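Local atomic coordinates of DMATS type aromatic prenyltransferase (Streptomyces coelicolor, PDB entry 6ZS0), a protein that probably transfers a dimethylallyl group to C5 of the tryptophan indole ring, as a DMATS-type aromatic prenyltransferase with the ABBA-barrel fold. Residues A[181-185]-A[205-209]; A[212-218]-A[232-237]; A[249-255]-A[274-280]. All coordinates share one frame; numbering follows the deposited sequence.

Interaction 1 of 3, residues A[181-185]-A[205-209]; sequences SLPQG and VYLRH
Apolar packing carries most of this contact: Leu-182 and Pro-183 of an irregular loop lie on the side of strand 202-209 from which Val-205 and Leu-207 project. Leu-182 sends CD1 to CG1 of Val-205 at 3.8 Å. With CG anti to its carbonyl carbon (chi1 -65°), Leu-182 turns both methyls toward the strand, and the second, CD2, lies a looser 4.4 Å from Leu-207 CD1. Leu-207 uses its own second methyl on the neighbouring residue: CD2 touches CG of the Pro-183 ring at 3.7 Å and lies still closer, at 3.1 Å, to the carbonyl O of Pro-183. One leucine thus meets two successive loop residues, one with each methyl.

Polar atoms meet only by proximity. The carbonyl O of Gln-184 lies in the plane of the His-209 ring, at its edge, 3.4 Å from CE1. The imidazole has its hydrogen bond elsewhere, between NE2 and Ser-256 OG, which limits rotation of the ring while its CE1 edge faces the loop. Backbone packing completes the set, with CA of Gly-185 3.5 Å from the carbonyl O of Arg-208.

The loop follows helix 162-175, whose Val-166 and Leu-170 touch Val-205. Leu-182 and Pro-183 also reach His-258 of strand 254-260, the barrel neighbour of strand 202-209, so the loop spans both strands on their helix-bearing side.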
loop_
_atom_site.group_PDB
_atom_site.type_symbol
_atom_site.label_atom_id
_atom_site.label_comp_id
_atom_site.label_asym_id
_atom_site.label_seq_id
_atom_site.Cartn_x
_atom_site.Cartn_y
_atom_site.Cartn_z
ATOM N N SER A 181 2.169 -12.209 -20.006
ATOM C CA SER A 181 0.797 -11.632 -20.022
ATOM C C SER A 181 0.802 -10.179 -19.521
ATOM O O SER A 181 -0.220 -9.500 -19.686
ATOM C CB SER A 181 -0.154 -12.455 -19.205
ATOM O OG SER A 181 0.106 -12.274 -17.817
ATOM N N LEU A 182 1.892 -9.724 -18.906
ATOM C CA LEU A 182 1.941 -8.367 -18.294
ATOM C C LEU A 182 2.119 -7.319 -19.393
ATOM O O LEU A 182 2.879 -7.534 -20.347
ATOM C CB LEU A 182 3.073 -8.277 -17.276
ATOM C CG LEU A 182 2.954 -9.164 -16.044
ATOM C CD1 LEU A 182 4.290 -9.230 -15.327
ATOM C CD2 LEU A 182 1.869 -8.674 -15.113
ATOM N N PRO A 183 1.448 -6.150 -19.273
ATOM C CA PRO A 183 1.668 -5.046 -20.199
ATOM C C PRO A 183 3.067 -4.440 -20.027
ATOM O O PRO A 183 3.729 -4.725 -19.039
ATOM C CB PRO A 183 0.574 -4.045 -19.820
ATOM C CG PRO A 183 0.367 -4.296 -18.343
ATOM C CD PRO A 183 0.486 -5.806 -18.213
ATOM N N GLN A 184 3.487 -3.644 -21.002
ATOM C CA GLN A 184 4.726 -2.831 -20.983
ATOM C C GLN A 184 4.675 -1.914 -19.746
ATOM O O GLN A 184 3.598 -1.346 -19.447
ATOM C CB GLN A 184 4.844 -2.048 -22.308
ATOM C CG GLN A 184 6.175 -1.304 -22.545
ATOM C CD GLN A 184 6.365 -0.767 -23.964
ATOM O OE1 GLN A 184 5.422 -0.664 -24.762
ATOM N NE2 GLN A 184 7.593 -0.399 -24.296
ATOM N N GLY A 185 5.792 -1.775 -19.050
ATOM C CA GLY A 185 5.938 -0.782 -17.977
ATOM C C GLY A 185 7.338 -0.233 -17.932
ATOM O O GLY A 185 8.149 -0.624 -18.782
ATOM N N VAL A 205 1.873 -8.717 -9.103
ATOM C CA VAL A 205 3.025 -8.057 -9.761
ATOM C C VAL A 205 2.661 -6.595 -9.960
ATOM O O VAL A 205 1.601 -6.316 -10.509
ATOM C CB VAL A 205 3.418 -8.708 -11.099
ATOM C CG1 VAL A 205 4.678 -8.079 -11.677
ATOM C CG2 VAL A 205 3.610 -10.213 -10.955
ATOM N N TYR A 206 3.510 -5.699 -9.490
ATOM C CA TYR A 206 3.327 -4.244 -9.653
ATOM C C TYR A 206 4.219 -3.752 -10.782
ATOM O O TYR A 206 5.394 -4.175 -10.869
ATOM C CB TYR A 206 3.629 -3.499 -8.359
ATOM C CG TYR A 206 2.613 -3.685 -7.282
ATOM C CD1 TYR A 206 2.492 -4.885 -6.616
ATOM C CD2 TYR A 206 1.761 -2.647 -6.931
ATOM C CE1 TYR A 206 1.545 -5.056 -5.622
ATOM C CE2 TYR A 206 0.845 -2.791 -5.904
ATOM C CZ TYR A 206 0.734 -4.002 -5.256
ATOM O OH TYR A 206 -0.197 -4.201 -4.270
ATOM N N LEU A 207 3.673 -2.873 -11.624
ATOM C CA LEU A 207 4.407 -2.197 -12.702
ATOM C C LEU A 207 4.408 -0.705 -12.425
ATOM O O LEU A 207 3.362 -0.187 -12.005
ATOM C CB LEU A 207 3.724 -2.465 -14.051
ATOM C CG LEU A 207 4.085 -3.772 -14.761
ATOM C CD1 LEU A 207 3.855 -4.966 -13.902
ATOM C CD2 LEU A 207 3.271 -3.909 -16.042
ATOM N N ARG A 208 5.519 -0.055 -12.723
ATOM C CA ARG A 208 5.647 1.422 -12.744
ATOM C C ARG A 208 5.242 1.918 -14.137
ATOM O O ARG A 208 5.631 1.257 -15.128
ATOM C CB ARG A 208 7.096 1.798 -12.443
ATOM C CG ARG A 208 7.302 3.233 -11.974
ATOM C CD ARG A 208 8.761 3.507 -11.610
ATOM N NE ARG A 208 9.527 2.277 -11.411
ATOM C CZ ARG A 208 9.901 1.749 -10.238
ATOM N NH1 ARG A 208 10.551 0.601 -10.236
ATOM N NH2 ARG A 208 9.635 2.351 -9.082
ATOM N N HIS A 209 4.527 3.031 -14.215
ATOM C CA HIS A 209 4.114 3.614 -15.523
ATOM C C HIS A 209 4.478 5.086 -15.518
ATOM O O HIS A 209 3.815 5.864 -14.861
ATOM C CB HIS A 209 2.626 3.388 -15.784
ATOM C CG HIS A 209 2.235 1.954 -15.816
ATOM N ND1 HIS A 209 2.576 1.108 -16.862
ATOM C CD2 HIS A 209 1.565 1.198 -14.910
ATOM C CE1 HIS A 209 2.133 -0.097 -16.590
ATOM N NE2 HIS A 209 1.521 -0.067 -15.401
#

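Interaction 2 of 3, residues A[212-218]-A[232-237]; sequences LTAGRAA and VEGFFR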
loop_
_atom_site.group_PDB
_atom_site.type_symbol
_atom_site.label_atom_id
_atom_site.label_comp_id
_atom_site.label_asym_id
_atom_site.label_seq_id
_atom_site.Cartn_x
_atom_site.Cartn_y
_atom_site.Cartn_z
ATOM N N LEU A 212 2.020 8.244 -17.632
ATOM C CA LEU A 212 0.818 7.487 -18.051
ATOM C C LEU A 212 -0.252 8.430 -18.591
ATOM O O LEU A 212 -0.475 9.510 -18.033
ATOM C CB LEU A 212 0.269 6.691 -16.862
ATOM C CG LEU A 212 -0.868 5.710 -17.144
ATOM C CD1 LEU A 212 -0.469 4.567 -18.073
ATOM C CD2 LEU A 212 -1.371 5.152 -15.840
ATOM N N THR A 213 -0.918 7.997 -19.668
ATOM C CA THR A 213 -2.088 8.684 -20.242
ATOM C C THR A 213 -3.352 7.874 -20.002
ATOM O O THR A 213 -3.274 6.670 -19.689
ATOM C CB THR A 213 -1.939 8.863 -21.760
ATOM O OG1 THR A 213 -1.856 7.552 -22.331
ATOM C CG2 THR A 213 -0.723 9.686 -22.098
ATOM N N ALA A 214 -4.488 8.537 -20.135
ATOM C CA ALA A 214 -5.794 7.927 -19.895
ATOM C C ALA A 214 -5.969 6.749 -20.879
ATOM O O ALA A 214 -6.384 5.690 -20.454
ATOM C CB ALA A 214 -6.862 8.979 -20.051
ATOM N N GLY A 215 -5.611 6.939 -22.150
ATOM C CA GLY A 215 -5.701 5.885 -23.178
ATOM C C GLY A 215 -4.810 4.703 -22.876
ATOM O O GLY A 215 -5.247 3.565 -23.060
ATOM N N ARG A 216 -3.572 4.949 -22.435
ATOM C CA ARG A 216 -2.627 3.850 -22.150
ATOM C C ARG A 216 -3.150 3.086 -20.924
ATOM O O ARG A 216 -3.098 1.835 -20.918
ATOM C CB ARG A 216 -1.203 4.372 -21.974
ATOM C CG ARG A 216 -0.166 3.263 -22.014
ATOM C CD ARG A 216 1.261 3.740 -21.858
ATOM N NE ARG A 216 1.532 4.814 -22.809
ATOM C CZ ARG A 216 1.849 6.054 -22.490
ATOM N NH1 ARG A 216 2.083 6.377 -21.225
ATOM N NH2 ARG A 216 1.987 6.965 -23.441
ATOM N N ALA A 217 -3.667 3.815 -19.948
ATOM C CA ALA A 217 -4.218 3.258 -18.694
ATOM C C ALA A 217 -5.351 2.282 -19.039
ATOM O O ALA A 217 -5.381 1.190 -18.504
ATOM C CB ALA A 217 -4.686 4.375 -17.812
ATOM N N ALA A 218 -6.198 2.663 -19.981
ATOM C CA ALA A 218 -7.328 1.840 -20.483
ATOM C C ALA A 218 -6.841 0.525 -21.112
ATOM O O ALA A 218 -7.652 -0.411 -21.205
ATOM C CB ALA A 218 -8.104 2.660 -21.476
ATOM N N VAL A 232 -11.781 2.890 -16.299
ATOM C CA VAL A 232 -10.346 3.142 -16.012
ATOM C C VAL A 232 -10.025 4.569 -16.468
ATOM O O VAL A 232 -9.372 5.302 -15.707
ATOM C CB VAL A 232 -9.448 2.076 -16.659
ATOM C CG1 VAL A 232 -7.976 2.398 -16.461
ATOM C CG2 VAL A 232 -9.750 0.693 -16.104
ATOM N N GLU A 233 -10.526 4.991 -17.636
ATOM C CA GLU A 233 -10.262 6.356 -18.164
ATOM C C GLU A 233 -10.941 7.390 -17.275
ATOM O O GLU A 233 -10.315 8.403 -16.990
ATOM C CB GLU A 233 -10.731 6.525 -19.612
ATOM C CG GLU A 233 -9.890 5.743 -20.594
ATOM C CD GLU A 233 -9.811 6.325 -21.988
ATOM O OE1 GLU A 233 -9.864 7.578 -22.120
ATOM O OE2 GLU A 233 -9.659 5.533 -22.944
ATOM N N GLY A 234 -12.185 7.131 -16.873
ATOM C CA GLY A 234 -12.941 8.030 -15.990
ATOM C C GLY A 234 -12.204 8.228 -14.678
ATOM O O GLY A 234 -12.078 9.372 -14.214
ATOM N N PHE A 235 -11.700 7.147 -14.113
ATOM C CA PHE A 235 -11.019 7.183 -12.808
ATOM C C PHE A 235 -9.723 7.967 -12.997
ATOM O O PHE A 235 -9.433 8.856 -12.179
ATOM C CB PHE A 235 -10.763 5.778 -12.288
ATOM C CG PHE A 235 -9.728 5.727 -11.208
ATOM C CD1 PHE A 235 -10.022 6.194 -9.936
ATOM C CD2 PHE A 235 -8.467 5.243 -11.468
ATOM C CE1 PHE A 235 -9.053 6.188 -8.949
ATOM C CE2 PHE A 235 -7.521 5.194 -10.461
ATOM C CZ PHE A 235 -7.819 5.662 -9.209
ATOM N N PHE A 236 -8.965 7.634 -14.038
ATOM C CA PHE A 236 -7.694 8.332 -14.357
ATOM C C PHE A 236 -7.955 9.846 -14.372
ATOM O O PHE A 236 -7.216 10.610 -13.751
ATOM C CB PHE A 236 -7.104 7.832 -15.675
ATOM C CG PHE A 236 -5.837 8.541 -16.106
ATOM C CD1 PHE A 236 -4.586 7.942 -15.977
ATOM C CD2 PHE A 236 -5.900 9.781 -16.714
ATOM C CE1 PHE A 236 -3.437 8.604 -16.406
ATOM C CE2 PHE A 236 -4.752 10.448 -17.109
ATOM C CZ PHE A 236 -3.523 9.849 -16.963
ATOM N N ARG A 237 -8.987 10.286 -15.086
ATOM C CA ARG A 237 -9.246 11.732 -15.268
ATOM C C ARG A 237 -9.712 12.371 -13.960
ATOM O O ARG A 237 -9.277 13.502 -13.673
ATOM C CB ARG A 237 -10.267 11.950 -16.389
ATOM C CG ARG A 237 -9.735 11.573 -17.761
ATOM C CD ARG A 237 -10.598 12.115 -18.879
ATOM N NE ARG A 237 -9.808 12.156 -20.105
ATOM C CZ ARG A 237 -9.744 11.188 -21.015
ATOM N NH1 ARG A 237 -10.455 10.077 -20.875
ATOM N NH2 ARG A 237 -8.963 11.335 -22.069
#
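Phe-236 and Ala-214 form the tight part of this contact between the short helix 214-217 and helix 229-240. With CG anti to the backbone N (chi1 177°), the Phe-236 ring reaches the first turn of the short helix and lays one face against its backbone. Ala-214 N stands 3.5 Å above the ring plane, offset toward the rim, and the carbonyl carbon of Thr-213 lies over the same face. At the ring edge, near its plane, the carbonyl O of Leu-212 comes 3.2 Å from CZ, while Leu-212 CG packs against CE1. The methyl of Ala-214 adds a contact to CD2. The small side chain of Ala-214 is consistent with this close approach, its CA lying 5.0 Å from CA of Glu-233. Val-232 CG1 extends the apolar patch, 4.1 Å from Ala-217 CB.

Toward solvent, charged groups take over. The Glu-233 side chain lies along the short helix, CG 3.5 Å from Ala-214 O and OE2 3.6 Å from Ala-218 CB. Arg-237 donates from NH1 to the anti lone pair of Glu-233 OE1 at 2.9 Å, a salt bridge between residues one turn apart on the helix. This holds the guanidinium with one face over the Ala-214 methyl, CB standing 3.6 Å above its plane. Thr-213 N-caps the short helix, its OG1 accepting from Arg-216 N.

Beneath both helices runs strand 270-275, where Leu-273 touches Leu-212, Ala-217 and Val-232; Phe-235 reaches Ile-275 of the same strand, and Leu-249 packs on Phe-236 from the following loop.

Interaction 3 of 3, residues A[249-255]-A[274-280]; sequences LDGRPAQ and YIPVRDY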
loop_
_atom_site.group_PDB
_atom_site.type_symbol
_atom_site.label_atom_id
_atom_site.label_comp_id
_atom_site.label_asym_id
_atom_site.label_seq_id
_atom_site.Cartn_x
_atom_site.Cartn_y
_atom_site.Cartn_z
ATOM N N LEU A 249 0.703 11.847 -17.115
ATOM C CA LEU A 249 0.867 12.290 -15.718
ATOM C C LEU A 249 2.306 12.745 -15.537
ATOM O O LEU A 249 3.222 12.025 -15.955
ATOM C CB LEU A 249 0.528 11.131 -14.786
ATOM C CG LEU A 249 -0.921 10.683 -14.822
ATOM C CD1 LEU A 249 -1.168 9.604 -13.797
ATOM C CD2 LEU A 249 -1.883 11.847 -14.628
ATOM N N ASP A 250 2.511 13.902 -14.919
ATOM C CA ASP A 250 3.841 14.531 -14.882
ATOM C C ASP A 250 4.423 14.599 -13.472
ATOM O O ASP A 250 5.473 15.171 -13.350
ATOM C CB ASP A 250 3.788 15.914 -15.506
ATOM C CG ASP A 250 2.728 16.828 -14.922
ATOM O OD1 ASP A 250 2.624 17.958 -15.460
ATOM O OD2 ASP A 250 2.093 16.464 -13.938
ATOM N N GLY A 251 3.819 13.929 -12.504
ATOM C CA GLY A 251 4.406 13.785 -11.158
ATOM C C GLY A 251 5.093 12.433 -11.015
ATOM O O GLY A 251 5.676 11.926 -11.995
ATOM N N ARG A 252 5.113 11.884 -9.818
ATOM C CA ARG A 252 5.747 10.569 -9.641
ATOM C C ARG A 252 4.925 9.545 -10.421
ATOM O O ARG A 252 3.765 9.776 -10.740
ATOM C CB ARG A 252 5.819 10.215 -8.159
ATOM C CG ARG A 252 4.539 9.632 -7.604
ATOM C CD ARG A 252 4.611 9.445 -6.096
ATOM N NE ARG A 252 4.623 10.749 -5.458
ATOM C CZ ARG A 252 4.901 10.970 -4.176
ATOM N NH1 ARG A 252 4.851 12.208 -3.696
ATOM N NH2 ARG A 252 5.208 9.954 -3.383
ATOM N N PRO A 253 5.532 8.398 -10.763
ATOM C CA PRO A 253 4.881 7.430 -11.638
ATOM C C PRO A 253 3.603 6.825 -11.026
ATOM O O PRO A 253 3.472 6.655 -9.814
ATOM C CB PRO A 253 5.976 6.350 -11.817
ATOM C CG PRO A 253 7.268 7.014 -11.452
ATOM C CD PRO A 253 6.878 8.001 -10.377
ATOM N N ALA A 254 2.630 6.547 -11.871
ATOM C CA ALA A 254 1.473 5.714 -11.565
ATOM C C ALA A 254 1.970 4.271 -11.462
ATOM O O ALA A 254 3.068 3.970 -11.953
ATOM C CB ALA A 254 0.361 5.865 -12.567
ATOM N N GLN A 255 1.168 3.418 -10.868
ATOM C CA GLN A 255 1.488 1.979 -10.751
ATOM C C GLN A 255 0.266 1.188 -11.135
ATOM O O GLN A 255 -0.886 1.682 -10.962
ATOM C CB GLN A 255 1.986 1.606 -9.350
ATOM C CG GLN A 255 3.300 2.274 -8.999
ATOM C CD GLN A 255 3.825 1.798 -7.667
ATOM O OE1 GLN A 255 3.638 0.639 -7.280
ATOM N NE2 GLN A 255 4.560 2.672 -7.004
ATOM N N TYR A 274 -3.179 2.611 -9.604
ATOM C CA TYR A 274 -2.819 3.516 -8.484
ATOM C C TYR A 274 -2.381 4.864 -9.068
ATOM O O TYR A 274 -1.448 4.911 -9.915
ATOM C CB TYR A 274 -1.668 2.941 -7.656
ATOM C CG TYR A 274 -1.908 1.568 -7.068
ATOM C CD1 TYR A 274 -2.325 1.401 -5.750
ATOM C CD2 TYR A 274 -1.700 0.431 -7.830
ATOM C CE1 TYR A 274 -2.557 0.130 -5.221
ATOM C CE2 TYR A 274 -1.890 -0.839 -7.309
ATOM C CZ TYR A 274 -2.348 -0.994 -6.016
ATOM O OH TYR A 274 -2.579 -2.254 -5.519
ATOM N N ILE A 275 -3.039 5.932 -8.651
ATOM C CA ILE A 275 -2.667 7.316 -9.028
ATOM C C ILE A 275 -2.162 8.050 -7.784
ATOM O O ILE A 275 -2.888 8.171 -6.803
ATOM C CB ILE A 275 -3.867 8.037 -9.673
ATOM C CG1 ILE A 275 -4.439 7.289 -10.885
ATOM C CG2 ILE A 275 -3.492 9.462 -10.018
ATOM C CD1 ILE A 275 -3.502 7.064 -11.982
ATOM N N PRO A 276 -0.933 8.607 -7.823
ATOM C CA PRO A 276 -0.380 9.387 -6.707
ATOM C C PRO A 276 -1.016 10.788 -6.646
ATOM O O PRO A 276 -0.366 11.798 -6.952
ATOM C CB PRO A 276 1.114 9.404 -7.022
ATOM C CG PRO A 276 1.174 9.351 -8.512
ATOM C CD PRO A 276 0.022 8.459 -8.926
ATOM N N VAL A 277 -2.256 10.817 -6.167
ATOM C CA VAL A 277 -3.113 12.040 -6.211
ATOM C C VAL A 277 -2.422 13.193 -5.469
ATOM O O VAL A 277 -2.639 14.339 -5.850
ATOM C CB VAL A 277 -4.512 11.754 -5.645
ATOM C CG1 VAL A 277 -4.481 11.336 -4.214
ATOM C CG2 VAL A 277 -5.449 12.944 -5.805
ATOM N N ARG A 278 -1.573 12.910 -4.467
ATOM C CA ARG A 278 -0.923 13.987 -3.677
ATOM C C ARG A 278 -0.079 14.875 -4.569
ATOM O O ARG A 278 0.225 16.002 -4.158
ATOM C CB ARG A 278 -0.088 13.457 -2.499
ATOM C CG ARG A 278 1.101 12.576 -2.855
ATOM C CD ARG A 278 1.934 12.338 -1.609
ATOM N NE ARG A 278 2.542 13.606 -1.231
ATOM C CZ ARG A 278 3.018 13.933 -0.015
ATOM N NH1 ARG A 278 3.514 15.134 0.176
ATOM N NH2 ARG A 278 3.000 13.077 0.972
ATOM N N ASP A 279 0.397 14.380 -5.725
ATOM C CA ASP A 279 1.249 15.165 -6.648
ATOM C C ASP A 279 0.401 16.039 -7.576
ATOM O O ASP A 279 0.984 16.818 -8.272
ATOM C CB ASP A 279 2.137 14.253 -7.488
ATOM C CG ASP A 279 3.251 13.594 -6.719
ATOM O OD1 ASP A 279 3.412 13.900 -5.518
ATOM O OD2 ASP A 279 4.019 12.850 -7.368
ATOM N N TYR A 280 -0.928 15.950 -7.516
ATOM C CA TYR A 280 -1.814 16.526 -8.577
ATOM C C TYR A 280 -2.880 17.431 -7.965
ATOM O O TYR A 280 -3.829 17.772 -8.688
ATOM C CB TYR A 280 -2.454 15.408 -9.422
ATOM C CG TYR A 280 -1.411 14.558 -10.109
ATOM C CD1 TYR A 280 -0.530 15.109 -11.007
ATOM C CD2 TYR A 280 -1.290 13.209 -9.836
ATOM C CE1 TYR A 280 0.473 14.365 -11.600
ATOM C CE2 TYR A 280 -0.318 12.431 -10.437
ATOM C CZ TYR A 280 0.566 13.008 -11.334
ATOM O OH TYR A 280 1.580 12.289 -11.906
HETATM O O HOH W 1 1.401 9.508 -11.919
#
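At one end of the antiparallel hairpin formed by strands 254-260 and 270-275, the pairing of Gln-255 with Tyr-274 gives way to a polar cluster between the flanking loops. Those two residues form a hydrogen-bonded pair: Tyr-274 N donates to Gln-255 O at 2.8 Å, and Gln-255 N returns a longer bond to Tyr-274 O. Past Ile-275 the chain folds through an inverse gamma turn centred on Pro-276 into the 3-10 segment 277-279.

That turn delivers Asp-279 to Arg-252. The guanidinium grips the carboxylate side-on, NE to OD2 and NH1 to OD1, both at 2.9 Å, with the two planes 44° apart. NE meets OD2 from above the carboxylate plane, whereas the backbone N of Arg-252 reaches the same oxygen nearly along its C-O axis. The arginine gets there by setting CG between its backbone N and carbonyl carbon (chi1 82°) and bending at chi3, its CG passing Pro-276 CB at 3.5 Å.

Tyr-280 turns the edge of its ring to the adjoining loop, with Asp-250 OD2 in its plane, its OH accepting from Gly-251 N at 2.8 Å. A water 2.7 Å from the carbonyl O of Arg-252, to which it donates, also bonds the Tyr-280 hydroxyl. Farther in, Leu-249 CD1 meets Ile-275 CD1 at 3.9 Å.

Three donors of Arg-252 fix both the position and the rotation of the carboxylate, which probably remains ionised. Its charge would offset the close approach of Arg-278 to the guanidinium, as would Asp-59, which forms a salt bridge with NH2 of Arg-252.

In the fold
Along the chain the three contacts follow in series, each closing before the next opens. Interactions 1 and 3, about 16 Å apart between centres, share the ten-stranded antiparallel barrel, where strands 202-209 and 254-260 are neighbours; a probable backbone hydrogen bond from His-209 N to Ala-254 O joins them. Helix 214-217 follows strand 202-209, yet interactions 1 and 2, with centres about 15 Å apart, otherwise do not touch. Interaction 2, among the outer helices and centred about 12 Å from interaction 3, meets it where Leu-212 O faces Leu-249 N at 2.8 Å. Residues 249-255 therefore connect barrel and helical layer, consistent with the ABBA architecture, in which helices surround a barrel whose interior holds the reaction chamber.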